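Local atomic coordinates of Cyp101j2 (PDB entry 5KYO), a protein that probably hydroxylates 1,8-cineole as a haem-dependent cytochrome P450 monooxygenase. Residues D273-M278 / R386-V391; G280-H285 / L308-R313. All coordinates share one frame; numbering follows the deposited sequence.

Overall arrangement
Both contacts are buried and both use helix 273-288, so they sit next to each other along one helix. In contact 1 the start of that helix faces helix 382-399, with the haem beside both. In contact 2 its next turns face helix 303-313, farther from the chain centre. The contacts touch: Met278 packs on Phe311, and Met389 on Thr282. Neither pair of segments is joined by a hydrogen bond. Contact 1 combines aliphatic packing with a carboxylate and a haem vinyl group. Contact 2 rests on an aromatic ring, while the charges of helix 303-313, Glu309 with Arg312 and with Arg364 and Arg367, take no part in joining the two helices.

Contact 1: residues D273-M278 / R386-V391. With HEM (protoporphyrin IX containing Fe), chain G.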
loop_
_atom_site.group_PDB
_atom_site.type_symbol
_atom_site.label_atom_id
_atom_site.label_comp_id
_atom_site.label_asym_id
_atom_site.label_seq_id
_atom_site.Cartn_x
_atom_site.Cartn_y
_atom_site.Cartn_z
ATOM N N ASP A 273 4.398 -3.738 -3.075
ATOM C CA ASP A 273 3.279 -3.570 -4.029
ATOM C C ASP A 273 2.605 -2.192 -3.928
ATOM O O ASP A 273 2.175 -1.650 -4.955
ATOM C CB ASP A 273 2.234 -4.677 -3.836
ATOM C CG ASP A 273 2.703 -6.024 -4.369
ATOM O OD1 ASP A 273 3.787 -6.083 -4.990
ATOM O OD2 ASP A 273 1.985 -7.029 -4.165
ATOM N N THR A 274 2.490 -1.649 -2.712
ATOM C CA THR A 274 1.988 -0.280 -2.504
ATOM C C THR A 274 2.702 0.751 -3.404
ATOM O O THR A 274 2.078 1.436 -4.210
ATOM C CB THR A 274 2.136 0.191 -1.015
ATOM O OG1 THR A 274 3.465 -0.071 -0.540
ATOM C CG2 THR A 274 1.136 -0.483 -0.084
ATOM N N VAL A 275 4.012 0.861 -3.264
ATOM C CA VAL A 275 4.788 1.834 -4.046
ATOM C C VAL A 275 4.764 1.528 -5.550
ATOM O O VAL A 275 4.578 2.446 -6.385
ATOM C CB VAL A 275 6.245 1.880 -3.528
ATOM C CG1 VAL A 275 7.158 2.634 -4.491
ATOM C CG2 VAL A 275 6.263 2.499 -2.137
ATOM N N VAL A 276 4.912 0.250 -5.909
ATOM C CA VAL A 276 4.894 -0.145 -7.316
ATOM C C VAL A 276 3.528 0.217 -7.954
ATOM O O VAL A 276 3.459 0.797 -9.045
ATOM C CB VAL A 276 5.165 -1.666 -7.494
ATOM C CG1 VAL A 276 4.823 -2.123 -8.913
ATOM C CG2 VAL A 276 6.622 -2.034 -7.177
ATOM N N ASN A 277 2.445 -0.120 -7.255
ATOM C CA ASN A 277 1.098 0.139 -7.765
ATOM C C ASN A 277 0.792 1.632 -7.785
ATOM O O ASN A 277 0.180 2.133 -8.734
ATOM C CB ASN A 277 0.073 -0.626 -6.939
ATOM C CG ASN A 277 0.140 -2.101 -7.193
ATOM O OD1 ASN A 277 -0.620 -2.892 -6.626
ATOM N ND2 ASN A 277 1.067 -2.493 -8.059
ATOM N N MET A 278 1.254 2.357 -6.764
ATOM C CA MET A 278 1.031 3.806 -6.739
ATOM C C MET A 278 1.736 4.457 -7.920
ATOM O O MET A 278 1.158 5.291 -8.613
ATOM C CB MET A 278 1.524 4.440 -5.430
ATOM C CG MET A 278 1.389 5.966 -5.370
ATOM S SD MET A 278 -0.318 6.605 -5.534
ATOM C CE MET A 278 -1.040 5.980 -4.000
ATOM N N ARG A 386 6.326 9.322 -0.103
ATOM C CA ARG A 386 6.443 10.672 -0.678
ATOM C C ARG A 386 7.862 11.067 -1.175
ATOM O O ARG A 386 7.984 11.764 -2.196
ATOM C CB ARG A 386 5.974 11.700 0.355
ATOM C CG ARG A 386 4.521 11.518 0.770
ATOM C CD ARG A 386 4.076 12.586 1.750
ATOM N NE ARG A 386 2.860 12.165 2.423
ATOM C CZ ARG A 386 2.810 11.796 3.693
ATOM N NH1 ARG A 386 3.910 11.819 4.436
ATOM N NH2 ARG A 386 1.660 11.409 4.221
ATOM N N MET A 387 8.918 10.660 -0.457
ATOM C CA MET A 387 10.292 10.927 -0.920
ATOM C C MET A 387 10.569 10.220 -2.242
ATOM O O MET A 387 11.125 10.829 -3.160
ATOM C CB MET A 387 11.361 10.519 0.106
ATOM C CG MET A 387 12.792 10.411 -0.501
ATOM S SD MET A 387 13.949 9.536 0.611
ATOM C CE MET A 387 13.945 10.680 1.990
ATOM N N GLU A 388 10.175 8.947 -2.334
ATOM C CA GLU A 388 10.312 8.166 -3.566
ATOM C C GLU A 388 9.568 8.811 -4.746
ATOM O O GLU A 388 10.130 8.964 -5.810
ATOM C CB GLU A 388 9.784 6.743 -3.380
ATOM C CG GLU A 388 10.621 5.843 -2.497
ATOM C CD GLU A 388 9.847 4.598 -2.107
ATOM O OE1 GLU A 388 8.635 4.557 -2.400
ATOM O OE2 GLU A 388 10.434 3.667 -1.525
ATOM N N MET A 389 8.310 9.185 -4.531
ATOM C CA MET A 389 7.498 9.808 -5.577
ATOM C C MET A 389 8.143 11.079 -6.116
ATOM O O MET A 389 8.203 11.284 -7.321
ATOM C CB MET A 389 6.100 10.127 -5.044
ATOM C CG MET A 389 5.161 10.701 -6.091
ATOM S SD MET A 389 4.970 9.608 -7.508
ATOM C CE MET A 389 4.448 8.094 -6.702
ATOM N N LYS A 390 8.629 11.917 -5.204
ATOM C CA LYS A 390 9.260 13.173 -5.569
ATOM C C LYS A 390 10.489 12.972 -6.443
ATOM O O LYS A 390 10.654 13.632 -7.483
ATOM C CB LYS A 390 9.646 13.958 -4.313
ATOM C CG LYS A 390 10.091 15.382 -4.610
ATOM C CD LYS A 390 10.575 16.067 -3.343
ATOM C CE LYS A 390 11.823 15.393 -2.790
ATOM N NZ LYS A 390 12.365 16.139 -1.625
ATOM N N VAL A 391 11.369 12.075 -6.020
ATOM C CA VAL A 391 12.600 11.846 -6.772
ATOM C C VAL A 391 12.258 11.264 -8.137
ATOM O O VAL A 391 12.856 11.624 -9.163
ATOM C CB VAL A 391 13.564 10.900 -6.017
ATOM C CG1 VAL A 391 14.772 10.592 -6.874
ATOM C CG2 VAL A 391 13.987 11.542 -4.718
HETATM C CHA HEM G . 0.602 0.405 6.975
HETATM C CHB HEM G . -0.532 2.177 2.598
HETATM C CHC HEM G . 4.229 2.617 1.586
HETATM C CHD HEM G . 5.266 -0.001 5.507
HETATM C C1A HEM G . -0.143 0.901 5.931
HETATM C C2A HEM G . -1.588 1.091 5.894
HETATM C C3A HEM G . -1.895 1.568 4.668
HETATM C C4A HEM G . -0.667 1.711 3.900
HETATM C CMA HEM G . -3.315 1.942 4.172
HETATM C CAA HEM G . -2.618 0.812 7.026
HETATM C CBA HEM G . -3.007 -0.661 7.113
HETATM C CGA HEM G . -4.088 -0.858 8.150
HETATM O O1A HEM G . -5.203 -0.284 7.992
HETATM O O2A HEM G . -3.853 -1.599 9.140
HETATM C C1B HEM G . 0.665 2.499 1.969
HETATM C C2B HEM G . 0.813 3.213 0.703
HETATM C C3B HEM G . 2.129 3.320 0.428
HETATM C C4B HEM G . 2.851 2.688 1.504
HETATM C CMB HEM G . -0.345 3.750 -0.177
HETATM C CAB HEM G . 2.861 3.985 -0.775
HETATM C CBB HEM G . 2.290 4.700 -1.748
HETATM C C1C HEM G . 4.926 1.976 2.579
HETATM C C2C HEM G . 6.370 1.927 2.709
HETATM C C3C HEM G . 6.653 1.187 3.792
HETATM C C4C HEM G . 5.396 0.771 4.384
HETATM C CMC HEM G . 7.332 2.606 1.712
HETATM C CAC HEM G . 8.004 0.798 4.414
HETATM C CBC HEM G . 9.194 1.281 4.051
HETATM C C1D HEM G . 4.120 -0.172 6.249
HETATM C C2D HEM G . 4.016 -0.950 7.472
HETATM C C3D HEM G . 2.579 -0.793 7.913
HETATM C C4D HEM G . 1.930 0.034 6.930
HETATM C CMD HEM G . 5.072 -1.768 8.264
HETATM C CAD HEM G . 1.949 -1.436 9.168
HETATM C CBD HEM G . 1.748 -0.401 10.276
HETATM C CGD HEM G . 1.128 -1.095 11.475
HETATM O O1D HEM G . 1.624 -0.934 12.619
HETATM O O2D HEM G . 0.133 -1.836 11.265
HETATM N NA HEM G . 0.377 1.295 4.700
HETATM N NB HEM G . 1.936 2.199 2.414
HETATM N NC HEM G . 4.364 1.275 3.619
HETATM N ND HEM G . 2.876 0.373 5.965
HETATM FE FE HEM G . 2.388 1.436 4.259
#
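Val275 overlaps the carboxylate of Glu388 with both of its methyl groups. CG1 and CG2 of Val275 each lie 3.2 Å from Glu388 OE1, so the oxygen is met by the two branches alike. The two side chains cross at about a right angle. CG1 stands anti to the backbone N of Val275 (chi1 167°), which puts the second methyl beside that N, so that both methyls meet the acid. Glu388 runs extended beyond CG and also touches Ile184. No hydrogen bond links the segments, and this meeting is van der Waals contact at a buried carboxylate.

Farther along the helix, Met278 CG lies 4.0 Å from Met389 CE. Met389 has a second conformer, so this touch is less certain. The two methionine chains are bent and cross at about a right angle.

The haem adds a third partner. Val275 CG2 is 4.0 Å from the vinyl atom CAB, and Met278 CB is 3.8 Å from CBB of the same vinyl. Thr274 is closer to the macrocycle, with CB 3.4 Å from haem C3B. Its CG2 also faces this pyrrole, 3.8 Å from NB. The hydroxyl OG1 is hydrogen-bonded back to Gly270 O, which ties the first turn of the helix to the residues before it.

Asp273 and Thr274 correspond to the acid-alcohol pair of the long distal helix of P450s, the one named with the letter I, here passing over the haem. Helix 382-399 is the L helix, which follows the haem-binding loop. Their packing is typical of the P450 fold core.

Contact 2: residues G280-H285 / L308-R313; sequences GFTFSH and LEFFRR
Phe310 meets Thr282 and His285 of helix 273-288. Before it, Glu309 sends its carboxylate to Arg312 of the same helix and to Arg364 and Arg367. Phe310 follows with CG anti to its carbonyl carbon (chi1 -79°), and its ring reaches across. Thr282 CG2 sits over one face, 3.4 Å from the centroid of the Phe310 ring and 7° off the normal, a CH-pi contact. The Thr282 hydroxyl bonds back to Met278 O. His285 CD2 approaches Phe310 CE1 obliquely at 4.0 Å, and Phe360 meets both of these rings. With an alanine here, the Thr282 methyl is likely to lose its aromatic face and a gap to open beside His285.

Phe311, next in line, touches the haem. Arg312 grips Glu309 side-on: NE to Glu309 OE1 at 2.8 Å, and NH2 to Glu309 OE2 at 2.9 Å. Both nitrogens come from above the carboxylate plane. This is the ExxR motif of the P450 K helix, and the bonds from Arg364 and Arg367 to Glu309 are salt bridges too. Arg313 donates to Leu358 O. The helices are thus joined by apolar and aromatic packing, while the charges bind helix 303-313 to the segment that contains residues 357-367.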
loop_
_atom_site.group_PDB
_atom_site.type_symbol
_atom_site.label_atom_id
_atom_site.label_comp_id
_atom_site.label_asym_id
_atom_site.label_seq_id
_atom_site.Cartn_x
_atom_site.Cartn_y
_atom_site.Cartn_z
ATOM N N GLY A 280 2.456 3.063 -10.649
ATOM C CA GLY A 280 1.688 2.669 -11.818
ATOM C C GLY A 280 0.533 3.599 -12.113
ATOM O O GLY A 280 0.358 4.015 -13.257
ATOM N N PHE A 281 -0.280 3.914 -11.099
ATOM C CA PHE A 281 -1.407 4.828 -11.296
ATOM C C PHE A 281 -0.916 6.226 -11.663
ATOM O O PHE A 281 -1.480 6.877 -12.535
ATOM C CB PHE A 281 -2.279 4.905 -10.046
ATOM C CG PHE A 281 -3.311 3.809 -9.943
ATOM C CD1 PHE A 281 -4.493 3.869 -10.673
ATOM C CD2 PHE A 281 -3.130 2.747 -9.055
ATOM C CE1 PHE A 281 -5.462 2.873 -10.557
ATOM C CE2 PHE A 281 -4.091 1.742 -8.934
ATOM C CZ PHE A 281 -5.265 1.809 -9.687
ATOM N N THR A 282 0.157 6.660 -11.002
ATOM C CA THR A 282 0.706 7.994 -11.227
ATOM C C THR A 282 1.149 8.153 -12.669
ATOM O O THR A 282 0.689 9.074 -13.373
ATOM C CB THR A 282 1.892 8.285 -10.290
ATOM O OG1 THR A 282 1.440 8.247 -8.932
ATOM C CG2 THR A 282 2.488 9.666 -10.578
ATOM N N PHE A 283 2.004 7.244 -13.131
ATOM C CA PHE A 283 2.526 7.397 -14.490
ATOM C C PHE A 283 1.558 7.012 -15.616
ATOM O O PHE A 283 1.645 7.592 -16.704
ATOM C CB PHE A 283 3.857 6.647 -14.631
ATOM C CG PHE A 283 5.020 7.463 -14.145
ATOM C CD1 PHE A 283 5.352 7.463 -12.799
ATOM C CD2 PHE A 283 5.714 8.297 -15.012
ATOM C CE1 PHE A 283 6.402 8.239 -12.320
ATOM C CE2 PHE A 283 6.768 9.084 -14.549
ATOM C CZ PHE A 283 7.111 9.053 -13.200
ATOM N N SER A 284 0.633 6.080 -15.391
ATOM C CA SER A 284 -0.391 5.850 -16.425
ATOM C C SER A 284 -1.287 7.069 -16.531
ATOM O O SER A 284 -1.752 7.413 -17.624
ATOM C CB SER A 284 -1.238 4.578 -16.168
ATOM O OG SER A 284 -1.943 4.607 -14.934
ATOM N N HIS A 285 -1.535 7.729 -15.406
ATOM C CA HIS A 285 -2.331 8.946 -15.440
ATOM C C HIS A 285 -1.645 10.079 -16.210
ATOM O O HIS A 285 -2.248 10.737 -17.077
ATOM C CB HIS A 285 -2.661 9.435 -14.037
ATOM C CG HIS A 285 -3.530 10.652 -14.049
ATOM N ND1 HIS A 285 -4.859 10.609 -14.419
ATOM C CD2 HIS A 285 -3.249 11.952 -13.798
ATOM C CE1 HIS A 285 -5.363 11.832 -14.380
ATOM N NE2 HIS A 285 -4.409 12.665 -14.006
ATOM N N LEU A 308 0.947 15.585 -3.830
ATOM C CA LEU A 308 -0.124 15.523 -2.854
ATOM C C LEU A 308 -1.445 15.085 -3.491
ATOM O O LEU A 308 -2.210 14.341 -2.878
ATOM C CB LEU A 308 -0.267 16.874 -2.149
ATOM C CG LEU A 308 1.024 17.356 -1.463
ATOM C CD1 LEU A 308 0.808 18.682 -0.756
ATOM C CD2 LEU A 308 1.581 16.324 -0.490
ATOM N N GLU A 309 -1.692 15.508 -4.732
ATOM C CA GLU A 309 -2.938 15.157 -5.444
ATOM C C GLU A 309 -2.923 13.716 -5.979
ATOM O O GLU A 309 -3.969 13.068 -6.051
ATOM C CB GLU A 309 -3.198 16.161 -6.584
ATOM C CG GLU A 309 -4.451 15.888 -7.436
ATOM C CD GLU A 309 -5.749 16.181 -6.712
ATOM O OE1 GLU A 309 -5.731 16.343 -5.482
ATOM O OE2 GLU A 309 -6.791 16.305 -7.393
ATOM N N PHE A 310 -1.752 13.211 -6.362
ATOM C CA PHE A 310 -1.614 11.791 -6.709
ATOM C C PHE A 310 -1.952 10.914 -5.487
ATOM O O PHE A 310 -2.606 9.891 -5.628
ATOM C CB PHE A 310 -0.194 11.456 -7.219
ATOM C CG PHE A 310 0.058 11.853 -8.672
ATOM C CD1 PHE A 310 -0.634 11.245 -9.710
ATOM C CD2 PHE A 310 1.012 12.807 -8.978
ATOM C CE1 PHE A 310 -0.403 11.622 -11.039
ATOM C CE2 PHE A 310 1.259 13.182 -10.301
ATOM C CZ PHE A 310 0.539 12.588 -11.329
ATOM N N PHE A 311 -1.533 11.293 -4.289
ATOM C CA PHE A 311 -1.851 10.415 -3.161
ATOM C C PHE A 311 -3.329 10.508 -2.789
ATOM O O PHE A 311 -3.931 9.501 -2.424
ATOM C CB PHE A 311 -0.951 10.695 -1.950
ATOM C CG PHE A 311 0.408 10.060 -2.071
ATOM C CD1 PHE A 311 0.534 8.686 -2.104
ATOM C CD2 PHE A 311 1.542 10.829 -2.214
ATOM C CE1 PHE A 311 1.771 8.086 -2.237
ATOM C CE2 PHE A 311 2.794 10.241 -2.373
ATOM C CZ PHE A 311 2.911 8.867 -2.373
ATOM N N ARG A 312 -3.934 11.687 -2.943
ATOM C CA ARG A 312 -5.389 11.806 -2.741
ATOM C C ARG A 312 -6.189 11.054 -3.802
ATOM O O ARG A 312 -7.160 10.370 -3.490
ATOM C CB ARG A 312 -5.847 13.269 -2.738
ATOM C CG ARG A 312 -7.358 13.394 -2.504
ATOM C CD ARG A 312 -7.946 14.661 -3.118
ATOM N NE ARG A 312 -7.850 14.677 -4.575
ATOM C CZ ARG A 312 -8.696 14.046 -5.387
ATOM N NH1 ARG A 312 -9.681 13.331 -4.875
ATOM N NH2 ARG A 312 -8.552 14.117 -6.706
ATOM N N ARG A 313 -5.781 11.181 -5.060
ATOM C CA ARG A 313 -6.594 10.713 -6.193
ATOM C C ARG A 313 -6.568 9.193 -6.373
ATOM O O ARG A 313 -7.558 8.602 -6.814
ATOM C CB ARG A 313 -6.120 11.410 -7.479
ATOM C CG ARG A 313 -6.729 10.913 -8.809
ATOM C CD ARG A 313 -8.269 10.951 -8.889
ATOM N NE ARG A 313 -8.690 10.465 -10.196
ATOM C CZ ARG A 313 -8.788 9.174 -10.503
ATOM N NH1 ARG A 313 -8.539 8.252 -9.585
ATOM N NH2 ARG A 313 -9.134 8.803 -11.716
#